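Local atomic coordinates of SusD superfamily protein (Bacteroides fragilis, PDB entry 3L22), a protein that probably binds sugars at the outer membrane, as a member of the SusD family of sugar-binding proteins, and binds zinc ions in the crystal. Residues Trp85-Ala88 / Tyr89-Ile92; Tyr130-Asn133 / Leu134-Pro138; Ser166-Lys169 / Gln170-His174; Met205-Met208 / Arg209-Ala213; Gly393-Gly396 / Ile397-Arg401. One frame throughout, in Å; residues are numbered along the deposited sequence.

Interaction 1 of 5, residues Trp85-Ala88 / Tyr89-Ile92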
# COMPACT_ATOMS: atom_id res chain seq x y z
N TRP A 85 4.89 10.62 9.04
CA TRP A 85 4.91 12.01 8.60
C TRP A 85 6.32 12.47 8.18
O TRP A 85 6.54 12.90 7.05
CB TRP A 85 4.37 12.93 9.70
CG TRP A 85 4.09 14.31 9.24
CD1 TRP A 85 4.96 15.35 9.23
CD2 TRP A 85 2.85 14.81 8.70
NE1 TRP A 85 4.36 16.46 8.71
CE2 TRP A 85 3.06 16.17 8.39
CE3 TRP A 85 1.60 14.24 8.44
CZ2 TRP A 85 2.06 16.98 7.83
CZ3 TRP A 85 0.61 15.04 7.90
CH2 TRP A 85 0.85 16.41 7.62
N THR A 86 7.25 12.40 9.13
CA THR A 86 8.60 12.84 8.90
C THR A 86 9.23 12.14 7.71
O THR A 86 9.76 12.82 6.84
CB THR A 86 9.46 12.63 10.15
OG1 THR A 86 8.88 13.39 11.22
CG2 THR A 86 10.93 13.11 9.95
N TYR A 87 9.11 10.81 7.61
CA TYR A 87 9.83 10.10 6.53
C TYR A 87 9.14 10.18 5.16
O TYR A 87 9.84 10.17 4.15
CB TYR A 87 10.28 8.68 6.96
CG TYR A 87 11.37 8.84 7.98
CD1 TYR A 87 11.08 8.93 9.34
CD2 TYR A 87 12.69 8.99 7.59
CE1 TYR A 87 12.08 9.15 10.27
CE2 TYR A 87 13.69 9.24 8.50
CZ TYR A 87 13.38 9.30 9.83
OH TYR A 87 14.36 9.51 10.72
N ALA A 88 7.81 10.26 5.14
CA ALA A 88 7.09 10.54 3.90
C ALA A 88 7.52 11.90 3.34
O ALA A 88 7.82 11.99 2.17
CB ALA A 88 5.55 10.48 4.07
N TYR A 89 7.53 12.94 4.18
CA TYR A 89 7.89 14.28 3.71
C TYR A 89 9.36 14.38 3.36
O TYR A 89 9.70 15.12 2.42
CB TYR A 89 7.43 15.41 4.70
CG TYR A 89 5.98 15.78 4.45
CD1 TYR A 89 5.62 16.52 3.31
CD2 TYR A 89 4.96 15.33 5.28
CE1 TYR A 89 4.29 16.79 3.03
CE2 TYR A 89 3.64 15.64 5.03
CZ TYR A 89 3.30 16.36 3.90
OH TYR A 89 1.97 16.66 3.66
N LEU A 90 10.24 13.66 4.08
CA LEU A 90 11.63 13.56 3.65
C LEU A 90 11.75 12.95 2.26
O LEU A 90 12.46 13.47 1.41
CB LEU A 90 12.49 12.72 4.60
CG LEU A 90 13.08 13.42 5.81
CD1 LEU A 90 13.66 12.35 6.80
CD2 LEU A 90 14.15 14.51 5.38
N ALA A 91 11.07 11.84 2.03
CA ALA A 91 11.03 11.24 0.70
C ALA A 91 10.50 12.24 -0.36
O ALA A 91 11.07 12.39 -1.43
CB ALA A 91 10.17 9.96 0.72
N ILE A 92 9.42 12.96 -0.03
CA ILE A 92 8.83 13.94 -0.95
C ILE A 92 9.83 15.03 -1.29
O ILE A 92 9.99 15.39 -2.46
CB ILE A 92 7.51 14.48 -0.38
CG1 ILE A 92 6.44 13.37 -0.48
CG2 ILE A 92 7.03 15.79 -1.08
CD1 ILE A 92 5.28 13.52 0.53
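Trp85 holds its indole opposite its own backbone N and beside its carbonyl carbon (chi1 -168°), while Tyr89, one turn on, carries its ring at a chi1 of -84°; with these two settings the rings come together on one flank of the helix. The tyrosine lays one ring corner, CE2, over a face of the indole, 3.4 Å above its plane and displaced toward the rim, and Tyr89 CE2 comes within 3.5 Å of Trp85 CE2. Because the planes are inclined at 47°, this is neither a parallel stack nor a T-shaped pair. Trp85 O lies at the edge of the tyrosine ring, 3.4 Å from Tyr89 CD2, and also takes the hydrogen bond from Tyr89 N at 3.0 Å, so the bonded carbonyl also sits against the ring edge.

Large aromatics suit these places because each offers a broad surface for packing and a polar end with a partner: Trp85 NE1 bonds to Glu432 and Tyr89 OH to the carbonyl of Pro149. On another flank, Leu90 CD1 rests 3.5 Å from Tyr87 CE2, the two side chains running side by side in the same direction. Ala88 is small enough to let Leu131 of helix 113-131 come close, and Ile92 bends back over the carbonyl it bonds to, with CG1 3.3 Å from Ala88 O. An aromatic pair spaced i to i+4 on a regular alpha helix is the motif here, set in helix 79-103 of the TPR-like helical bundle that belongs to SusD-type proteins.

Interaction 2 of 5, residues Tyr130-Asn133 / Leu134-Pro138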
# COMPACT_ATOMS: atom_id res chain seq x y z
N TYR A 130 -0.21 7.28 0.35
CA TYR A 130 -0.27 6.72 1.70
C TYR A 130 -0.67 7.76 2.77
O TYR A 130 -1.50 7.45 3.63
CB TYR A 130 1.01 5.97 2.04
CG TYR A 130 1.14 4.64 1.28
CD1 TYR A 130 0.19 3.64 1.45
CD2 TYR A 130 2.22 4.40 0.44
CE1 TYR A 130 0.31 2.42 0.79
CE2 TYR A 130 2.34 3.20 -0.23
CZ TYR A 130 1.40 2.21 -0.04
OH TYR A 130 1.51 1.01 -0.69
N LEU A 131 -0.18 8.99 2.68
CA LEU A 131 -0.61 10.05 3.59
C LEU A 131 -2.13 10.30 3.45
O LEU A 131 -2.83 10.49 4.45
CB LEU A 131 0.16 11.34 3.34
CG LEU A 131 1.68 11.38 3.58
CD1 LEU A 131 2.22 12.74 3.16
CD2 LEU A 131 1.98 11.06 5.09
N ASN A 132 -2.64 10.20 2.23
CA ASN A 132 -4.05 10.48 1.95
C ASN A 132 -4.97 9.39 2.49
O ASN A 132 -6.18 9.56 2.48
CB ASN A 132 -4.30 10.62 0.43
CG ASN A 132 -5.23 11.78 0.08
OD1 ASN A 132 -5.32 12.76 0.81
ND2 ASN A 132 -5.92 11.66 -1.08
N ASN A 133 -4.39 8.26 2.90
CA ASN A 133 -5.14 7.16 3.51
C ASN A 133 -4.92 7.02 5.01
O ASN A 133 -5.28 5.97 5.60
CB ASN A 133 -4.79 5.86 2.78
CG ASN A 133 -5.49 5.74 1.44
OD1 ASN A 133 -6.69 5.42 1.41
ND2 ASN A 133 -4.78 6.03 0.34
N LEU A 134 -4.42 8.09 5.65
CA LEU A 134 -4.27 8.18 7.11
C LEU A 134 -4.91 9.43 7.73
O LEU A 134 -5.66 9.32 8.70
CB LEU A 134 -2.80 8.09 7.52
CG LEU A 134 -2.15 6.72 7.27
CD1 LEU A 134 -0.62 6.83 7.34
CD2 LEU A 134 -2.73 5.67 8.25
N TYR A 135 -4.66 10.60 7.15
CA TYR A 135 -5.00 11.88 7.76
C TYR A 135 -6.41 12.43 7.45
O TYR A 135 -7.06 12.90 8.34
CB TYR A 135 -3.88 12.89 7.48
CG TYR A 135 -2.58 12.40 8.11
CD1 TYR A 135 -2.34 12.57 9.49
CD2 TYR A 135 -1.62 11.72 7.36
CE1 TYR A 135 -1.16 12.08 10.10
CE2 TYR A 135 -0.45 11.22 7.97
CZ TYR A 135 -0.22 11.41 9.32
OH TYR A 135 0.95 10.94 9.88
N PRO A 136 -6.91 12.31 6.20
CA PRO A 136 -8.21 12.89 5.98
C PRO A 136 -9.34 11.88 6.07
O PRO A 136 -9.13 10.69 5.82
CB PRO A 136 -8.13 13.36 4.53
CG PRO A 136 -7.29 12.32 3.89
CD PRO A 136 -6.26 11.96 4.93
N THR A 137 -10.54 12.38 6.35
CA THR A 137 -11.74 11.64 6.05
C THR A 137 -11.69 11.22 4.58
O THR A 137 -11.28 12.04 3.75
CB THR A 137 -12.96 12.53 6.29
OG1 THR A 137 -12.95 12.92 7.65
CG2 THR A 137 -14.29 11.83 5.97
N PRO A 138 -12.10 9.98 4.26
CA PRO A 138 -12.02 9.53 2.88
C PRO A 138 -12.90 10.33 1.92
O PRO A 138 -13.94 10.87 2.28
CB PRO A 138 -12.50 8.07 2.95
CG PRO A 138 -13.34 8.02 4.17
CD PRO A 138 -12.60 8.89 5.12
O HOH W 1 -8.59 8.96 3.66
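Tyr130 meets Leu134 through its carbonyl, with Leu134 CD1 3.9 Å from Tyr130 O; that same oxygen accepts from Asn133 N, a tight turn near the end of helix 113-131. Next, Leu131 O is gripped by two donors. Tyr135 N reaches it at 3.3 Å, nearly along the C=O axis, and Leu134 N at 3.1 Å from well above the carbonyl plane. The leucine's CD2 touches Tyr135 CE2 at 3.8 Å, and the ring edge lies close to Leu131 O. A tyrosine fits here because its flat ring is buried against leucine and Trp85 while its OH reaches Asn81.

Asn132 follows, its side chain crossing Pro136 at about a right angle, and Asn132 O lies 3.3 Å from Pro136 CG. The amide has partners beyond the turn, Ser147 OG for OD1 and Val168 O for ND2. Asn133 then folds back, ND2 bonding to Tyr129 O.

Proline has no N-H to offer Asn132 O, so the helical bonding pattern cannot continue at this step. A water supplies what is missing: it donates to Asn132 O at 2.7 Å and to Pro136 O at 2.8 Å, satisfying two carbonyls where the chain leaves the helix.

Interaction 3 of 5, residues Ser166-Lys169 / Gln170-His174. With ZN (zinc ion), chain H.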
# COMPACT_ATOMS: atom_id res chain seq x y z
N SER A 166 -4.10 20.73 2.04
CA SER A 166 -4.96 20.53 0.88
C SER A 166 -6.03 19.51 1.22
O SER A 166 -5.90 18.79 2.22
CB SER A 166 -4.14 20.03 -0.30
OG SER A 166 -3.34 21.10 -0.77
N THR A 167 -7.08 19.45 0.40
CA THR A 167 -8.16 18.50 0.62
C THR A 167 -7.78 17.08 0.13
O THR A 167 -6.88 16.93 -0.68
CB THR A 167 -9.45 18.94 -0.05
OG1 THR A 167 -9.30 18.84 -1.47
CG2 THR A 167 -9.88 20.42 0.35
N VAL A 168 -8.48 16.06 0.61
CA VAL A 168 -8.34 14.69 0.12
C VAL A 168 -8.49 14.64 -1.42
O VAL A 168 -7.68 13.99 -2.09
CB VAL A 168 -9.25 13.70 0.88
CG1 VAL A 168 -10.78 14.02 0.70
CG2 VAL A 168 -8.93 12.22 0.54
N LYS A 169 -9.45 15.38 -1.98
CA LYS A 169 -9.61 15.47 -3.43
C LYS A 169 -8.36 16.12 -4.07
O LYS A 169 -7.85 15.64 -5.09
CB LYS A 169 -10.88 16.25 -3.81
CG LYS A 169 -11.04 16.64 -5.32
CD LYS A 169 -12.39 17.40 -5.57
CE LYS A 169 -12.74 17.68 -7.06
NZ LYS A 169 -11.97 18.81 -7.77
N GLN A 170 -7.87 17.20 -3.49
CA GLN A 170 -6.72 17.91 -4.10
C GLN A 170 -5.48 17.03 -4.11
O GLN A 170 -4.69 17.06 -5.07
CB GLN A 170 -6.44 19.24 -3.38
CG GLN A 170 -7.43 20.34 -3.73
CD GLN A 170 -7.32 21.54 -2.79
OE1 GLN A 170 -7.02 21.43 -1.59
NE2 GLN A 170 -7.57 22.71 -3.36
N ILE A 171 -5.32 16.23 -3.06
CA ILE A 171 -4.14 15.36 -2.99
C ILE A 171 -4.24 14.29 -4.07
O ILE A 171 -3.27 14.06 -4.81
CB ILE A 171 -3.94 14.76 -1.59
CG1 ILE A 171 -3.59 15.84 -0.57
CG2 ILE A 171 -2.86 13.66 -1.60
CD1 ILE A 171 -2.30 16.61 -0.78
N TYR A 172 -5.41 13.66 -4.20
CA TYR A 172 -5.62 12.73 -5.28
C TYR A 172 -5.41 13.34 -6.65
O TYR A 172 -4.84 12.69 -7.55
CB TYR A 172 -7.01 12.09 -5.23
CG TYR A 172 -7.20 11.02 -4.18
CD1 TYR A 172 -6.23 10.03 -3.94
CD2 TYR A 172 -8.38 10.94 -3.46
CE1 TYR A 172 -6.45 9.02 -2.98
CE2 TYR A 172 -8.57 9.95 -2.49
CZ TYR A 172 -7.63 8.99 -2.28
OH TYR A 172 -7.84 8.01 -1.33
N GLU A 173 -5.85 14.57 -6.83
CA GLU A 173 -5.74 15.23 -8.14
C GLU A 173 -4.28 15.50 -8.48
O GLU A 173 -3.89 15.37 -9.64
CB GLU A 173 -6.58 16.52 -8.17
CG GLU A 173 -8.09 16.20 -8.33
CD GLU A 173 -9.02 17.37 -8.04
OE1 GLU A 173 -8.64 18.33 -7.29
OE2 GLU A 173 -10.17 17.32 -8.56
N HIS A 174 -3.47 15.83 -7.47
CA HIS A 174 -2.05 16.02 -7.72
C HIS A 174 -1.35 14.67 -8.04
O HIS A 174 -0.52 14.58 -8.95
CB HIS A 174 -1.30 16.72 -6.59
CG HIS A 174 0.16 16.66 -6.82
ND1 HIS A 174 0.77 17.48 -7.73
CD2 HIS A 174 1.09 15.74 -6.46
CE1 HIS A 174 2.03 17.11 -7.89
NE2 HIS A 174 2.24 16.04 -7.14
ZN ZN H . -0.06 19.15 -8.83
O HOH W 2 -10.16 20.44 -6.48
O HOH W 3 1.51 19.19 -10.40
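Thr167 and Gln170 grip each other at the closely fitted end of this contact, where the chain enters helix 168-178. Thr167 OG1 stands between its own backbone N and carbonyl carbon (chi1 69°), which turns the hydroxyl over the first helical turn to accept from Gln170 N at 3.0 Å. In return the glutamine chain, extended beyond CG, brings its amide back to the start of the helix, and Gln170 OE1 takes the proton of Thr167 N at 2.8 Å, in the carbonyl plane and on a lone pair. Threonine suits the N-cap because its hydroxyl, one bond from CB, reaches the N-H of the first turn without a long chain to order, and the longer glutamine has just the reach to return the bond. The inward side is largely apolar: Ile171 CD1 packs on Ser166 CB, and Val168 CG2 lies 3.8 Å from Tyr172 CE2, the two side chains pointing the same way. Tyr172 goes on to pack against Val210 and Ala213.

The outer side is looser. Lys169 runs extended and bends only at its end to form a salt bridge with Glu173 OE2; the modelled bond is improbably short and Lys169 has a second conformer, so its geometry is doubtful. Farther along, His174 ND1 binds a zinc ion at 2.2 Å, with a water and two outside atoms completing its ligands; zinc on ND1 and Asp178 on NE2 together should fix the ring's rotation. Reciprocal bonding between residues N-cap and N3 is the classic capping box of a helix N-terminus.

Interaction 4 of 5, residues Met205-Met208 / Arg209-Ala213. With EDO (1,2-ethanediol), chain Z.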
# COMPACT_ATOMS: atom_id res chain seq x y z
N MSE A 205 -1.30 0.86 -11.76
CA MSE A 205 -1.88 0.28 -10.54
C MSE A 205 -2.20 1.40 -9.53
O MSE A 205 -3.27 1.39 -8.93
CB MSE A 205 -0.93 -0.74 -9.89
CG MSE A 205 -0.86 -2.06 -10.61
SE MSE A 205 -2.60 -2.96 -10.61
CE MSE A 205 -2.72 -3.32 -8.66
N LEU A 206 -1.29 2.36 -9.37
CA LEU A 206 -1.52 3.45 -8.42
C LEU A 206 -2.70 4.32 -8.92
O LEU A 206 -3.54 4.77 -8.14
CB LEU A 206 -0.26 4.31 -8.21
CG LEU A 206 -0.32 5.38 -7.11
CD1 LEU A 206 -0.89 4.83 -5.79
CD2 LEU A 206 1.06 6.03 -6.90
N LYS A 207 -2.73 4.57 -10.23
CA LYS A 207 -3.77 5.34 -10.85
C LYS A 207 -5.11 4.61 -10.63
O LYS A 207 -6.10 5.20 -10.23
CB LYS A 207 -3.45 5.51 -12.32
CG LYS A 207 -4.31 6.46 -13.10
CD LYS A 207 -3.83 6.64 -14.57
CE LYS A 207 -2.49 7.33 -14.71
NZ LYS A 207 -2.22 7.82 -16.10
N MSE A 208 -5.13 3.30 -10.81
CA MSE A 208 -6.34 2.56 -10.54
C MSE A 208 -6.79 2.70 -9.09
O MSE A 208 -7.97 2.95 -8.86
CB MSE A 208 -6.22 1.10 -10.90
CG MSE A 208 -7.48 0.33 -10.54
SE MSE A 208 -7.68 -1.42 -11.38
CE MSE A 208 -6.09 -1.99 -10.93
N ARG A 209 -5.88 2.55 -8.13
CA ARG A 209 -6.23 2.72 -6.74
C ARG A 209 -6.82 4.09 -6.45
O ARG A 209 -7.79 4.21 -5.70
CB ARG A 209 -5.03 2.48 -5.82
CG ARG A 209 -4.61 1.02 -5.73
CD ARG A 209 -3.85 0.82 -4.43
NE ARG A 209 -3.20 -0.46 -4.21
CZ ARG A 209 -2.47 -0.75 -3.15
NH1 ARG A 209 -2.29 0.15 -2.17
NH2 ARG A 209 -1.93 -1.95 -3.04
N VAL A 210 -6.22 5.12 -7.03
CA VAL A 210 -6.69 6.46 -6.81
C VAL A 210 -8.10 6.61 -7.38
O VAL A 210 -8.98 7.12 -6.71
CB VAL A 210 -5.72 7.50 -7.42
CG1 VAL A 210 -6.36 8.89 -7.49
CG2 VAL A 210 -4.43 7.53 -6.59
N TYR A 211 -8.31 6.20 -8.62
CA TYR A 211 -9.63 6.33 -9.20
C TYR A 211 -10.68 5.52 -8.45
O TYR A 211 -11.80 6.00 -8.28
CB TYR A 211 -9.63 6.02 -10.70
CG TYR A 211 -9.12 7.13 -11.61
CD1 TYR A 211 -9.60 8.44 -11.51
CD2 TYR A 211 -8.18 6.86 -12.61
CE1 TYR A 211 -9.18 9.44 -12.38
CE2 TYR A 211 -7.76 7.87 -13.49
CZ TYR A 211 -8.24 9.15 -13.35
OH TYR A 211 -7.86 10.15 -14.22
N MSE A 212 -10.34 4.35 -7.94
CA MSE A 212 -11.31 3.61 -7.11
C MSE A 212 -11.71 4.37 -5.85
O MSE A 212 -12.89 4.37 -5.47
CB MSE A 212 -10.79 2.23 -6.73
CG MSE A 212 -10.72 1.33 -7.92
SE MSE A 212 -9.87 -0.38 -7.45
CE MSE A 212 -11.23 -1.21 -6.57
N ALA A 213 -10.74 5.05 -5.23
CA ALA A 213 -11.01 5.83 -4.01
C ALA A 213 -11.99 6.98 -4.32
O ALA A 213 -12.62 7.54 -3.40
CB ALA A 213 -9.65 6.37 -3.40
C1 EDO Z . -4.74 10.85 -16.31
O1 EDO Z . -4.27 9.62 -16.86
C2 EDO Z . -4.14 11.26 -14.98
O2 EDO Z . -3.04 10.48 -14.54
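Lys207 leaves the helix with CB directed away from residues 209-213, yet its chain soon runs alongside Tyr211, one turn later. CG is the atom that touches, 3.7 Å from Tyr211 CE2, so the aliphatic part of the lysine pads the tyrosine ring. Beyond it the chain turns at chi3 (-67°), and CD and CE run close to a bound 1,2-ethanediol, with Lys207 CE 3.2 Å from its O2. At the tip, NZ donates to the diol O1 at 2.8 Å and more weakly to O2, and also to the carbonyl of Leu179. The diol, probably from the crystallisation liquor, bonds as well to Leu176 O, and Tyr211 OH lies 3.8 Å from its C1. A lysine suits this border position, being aliphatic near the helix and charged where carbonyls and solvent molecules gather.

On another flank two selenomethionines lie side by side, Met208 CG 4.0 Å from Met212 SE, and Met212 goes on to touch Glu336 and Cys337 of helix 327-339. Arg209 stretches out from CG to NE and forms a salt bridge with Glu329, which should balance its buried charge. The backbone carries regular i to i+4 bonds, among them Tyr211 N to Lys207 O at 2.9 Å. Helix 200-213 thus touches helices 113-131 and 168-178 through Leu206 and Val210 and helix 327-339 through Met205 and Met212, consistent with the helical packing of a TPR-like bundle.

Interaction 5 of 5, residues Gly393-Gly396 / Ile397-Arg401. With EDO (1,2-ethanediol), chain B.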
# COMPACT_ATOMS: atom_id res chain seq x y z
N GLY A 393 -0.48 -4.78 3.44
CA GLY A 393 -0.45 -3.32 3.43
C GLY A 393 -1.66 -2.70 2.77
O GLY A 393 -1.58 -1.58 2.31
N ILE A 394 -2.79 -3.43 2.77
CA ILE A 394 -3.94 -3.08 1.96
C ILE A 394 -5.24 -2.96 2.75
O ILE A 394 -6.04 -2.06 2.45
CB ILE A 394 -4.13 -4.09 0.77
CG1 ILE A 394 -3.12 -3.80 -0.35
CG2 ILE A 394 -5.51 -4.04 0.18
CD1 ILE A 394 -2.99 -4.97 -1.42
N ARG A 395 -5.45 -3.83 3.74
CA ARG A 395 -6.79 -3.94 4.29
C ARG A 395 -7.40 -2.63 4.86
O ARG A 395 -8.57 -2.28 4.59
CB ARG A 395 -6.80 -5.03 5.35
CG ARG A 395 -8.15 -5.20 6.04
CD ARG A 395 -9.23 -5.59 5.05
NE ARG A 395 -10.53 -5.74 5.69
CZ ARG A 395 -11.69 -5.51 5.10
NH1 ARG A 395 -11.79 -5.15 3.82
NH2 ARG A 395 -12.80 -5.64 5.80
N GLY A 396 -6.60 -1.92 5.64
CA GLY A 396 -7.04 -0.67 6.25
C GLY A 396 -7.29 0.42 5.21
O GLY A 396 -8.05 1.35 5.48
N ILE A 397 -6.68 0.30 4.02
CA ILE A 397 -6.97 1.23 2.93
C ILE A 397 -8.33 0.89 2.30
O ILE A 397 -9.13 1.79 2.03
CB ILE A 397 -5.86 1.23 1.86
CG1 ILE A 397 -4.56 1.76 2.49
CG2 ILE A 397 -6.28 2.03 0.66
CD1 ILE A 397 -3.29 1.66 1.64
N ASP A 398 -8.60 -0.39 2.07
CA ASP A 398 -9.87 -0.76 1.43
C ASP A 398 -11.06 -0.36 2.31
O ASP A 398 -12.07 0.20 1.82
CB ASP A 398 -9.90 -2.26 1.09
CG ASP A 398 -9.11 -2.63 -0.17
OD1 ASP A 398 -8.70 -1.73 -0.97
OD2 ASP A 398 -8.91 -3.84 -0.39
N ILE A 399 -10.92 -0.57 3.63
CA ILE A 399 -12.00 -0.21 4.57
C ILE A 399 -12.26 1.31 4.52
O ILE A 399 -13.40 1.80 4.41
CB ILE A 399 -11.62 -0.61 6.01
CG1 ILE A 399 -11.63 -2.15 6.15
CG2 ILE A 399 -12.56 0.02 7.03
CD1 ILE A 399 -10.95 -2.74 7.45
N MSE A 400 -11.16 2.06 4.63
CA MSE A 400 -11.26 3.49 4.69
C MSE A 400 -11.77 4.09 3.38
O MSE A 400 -12.66 4.94 3.43
CB MSE A 400 -9.94 4.12 5.04
CG MSE A 400 -10.10 5.54 5.57
SE MSE A 400 -8.31 6.13 5.89
CE MSE A 400 -8.70 7.56 7.18
N ARG A 401 -11.26 3.67 2.23
CA ARG A 401 -11.69 4.32 0.97
C ARG A 401 -13.16 4.09 0.73
O ARG A 401 -13.87 4.98 0.23
CB ARG A 401 -10.84 3.92 -0.23
CG ARG A 401 -10.99 2.50 -0.71
CD ARG A 401 -10.29 2.35 -2.04
NE ARG A 401 -10.16 0.92 -2.36
CZ ARG A 401 -11.10 0.15 -2.90
NH1 ARG A 401 -12.29 0.61 -3.25
NH2 ARG A 401 -10.83 -1.12 -3.08
C1 EDO B . -6.69 -1.35 -3.50
O1 EDO B . -6.11 -2.63 -3.61
C2 EDO B . -6.26 -0.59 -2.24
O2 EDO B . -7.09 0.61 -2.25
O HOH W 4 -9.36 -5.49 1.74
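Ile394 O receives Asp398 N at 3.1 Å and, weakly, Ile397 N at 2.9 Å, opening the helix for which Ile394 is the N-cap. Just before it, Gly393 has a positive phi (77°), a turn that glycine makes easily. Ile399 N then bonds to Arg395 O, and Met400 N more weakly to Gly396 O.

Across this first turn, Arg395 bends at chi2 (61°) and crosses Ile399 at about a right angle, so that Ile399 CG1 sits 3.5 Å above the centre of one guanidinium face. Arginine thereby lays one flat face against an alkyl branch and still sends NE to Asp54. One water accepts from Arg395 NH1 (3.2 Å) and donates to Asp398 OD2 (2.7 Å). Asp398 also forms a salt bridge with Lys385, and Arg401 NH2 meets its OD1 at 3.1 Å from above the carboxylate plane. So many basic neighbours would probably favour the ionised form of Asp398. Arg401 NE also bonds to a 1,2-ethanediol.

Helix 395-401 is enclosed on several sides: Ile397 touches helices 44-52 and 113-131, Ile394 and Arg401 reach helix 200-213, and Arg401 pairs with Glu336 of helix 327-339.

In the fold
The five contacts follow one another along the chain, the first four in its N-terminal half and interaction 5 close to the C-terminus. Interaction 2 is the common neighbour: it touches all the others, and its centre is about 10 Å from those of interactions 3 and 5 and 15 Å from that of interaction 1. Leu131 links it to helix 79-103, Asn132 to helix 168-178, and Asn133 to helix 395-401. Interaction 4 meets interaction 3 through Val210 and interaction 5 through Arg209 and Met212. Interactions 1 and 5, about 21 Å apart between centres, do not touch. Segments far apart in sequence thus meet directly, here in a largely helical part of the chain.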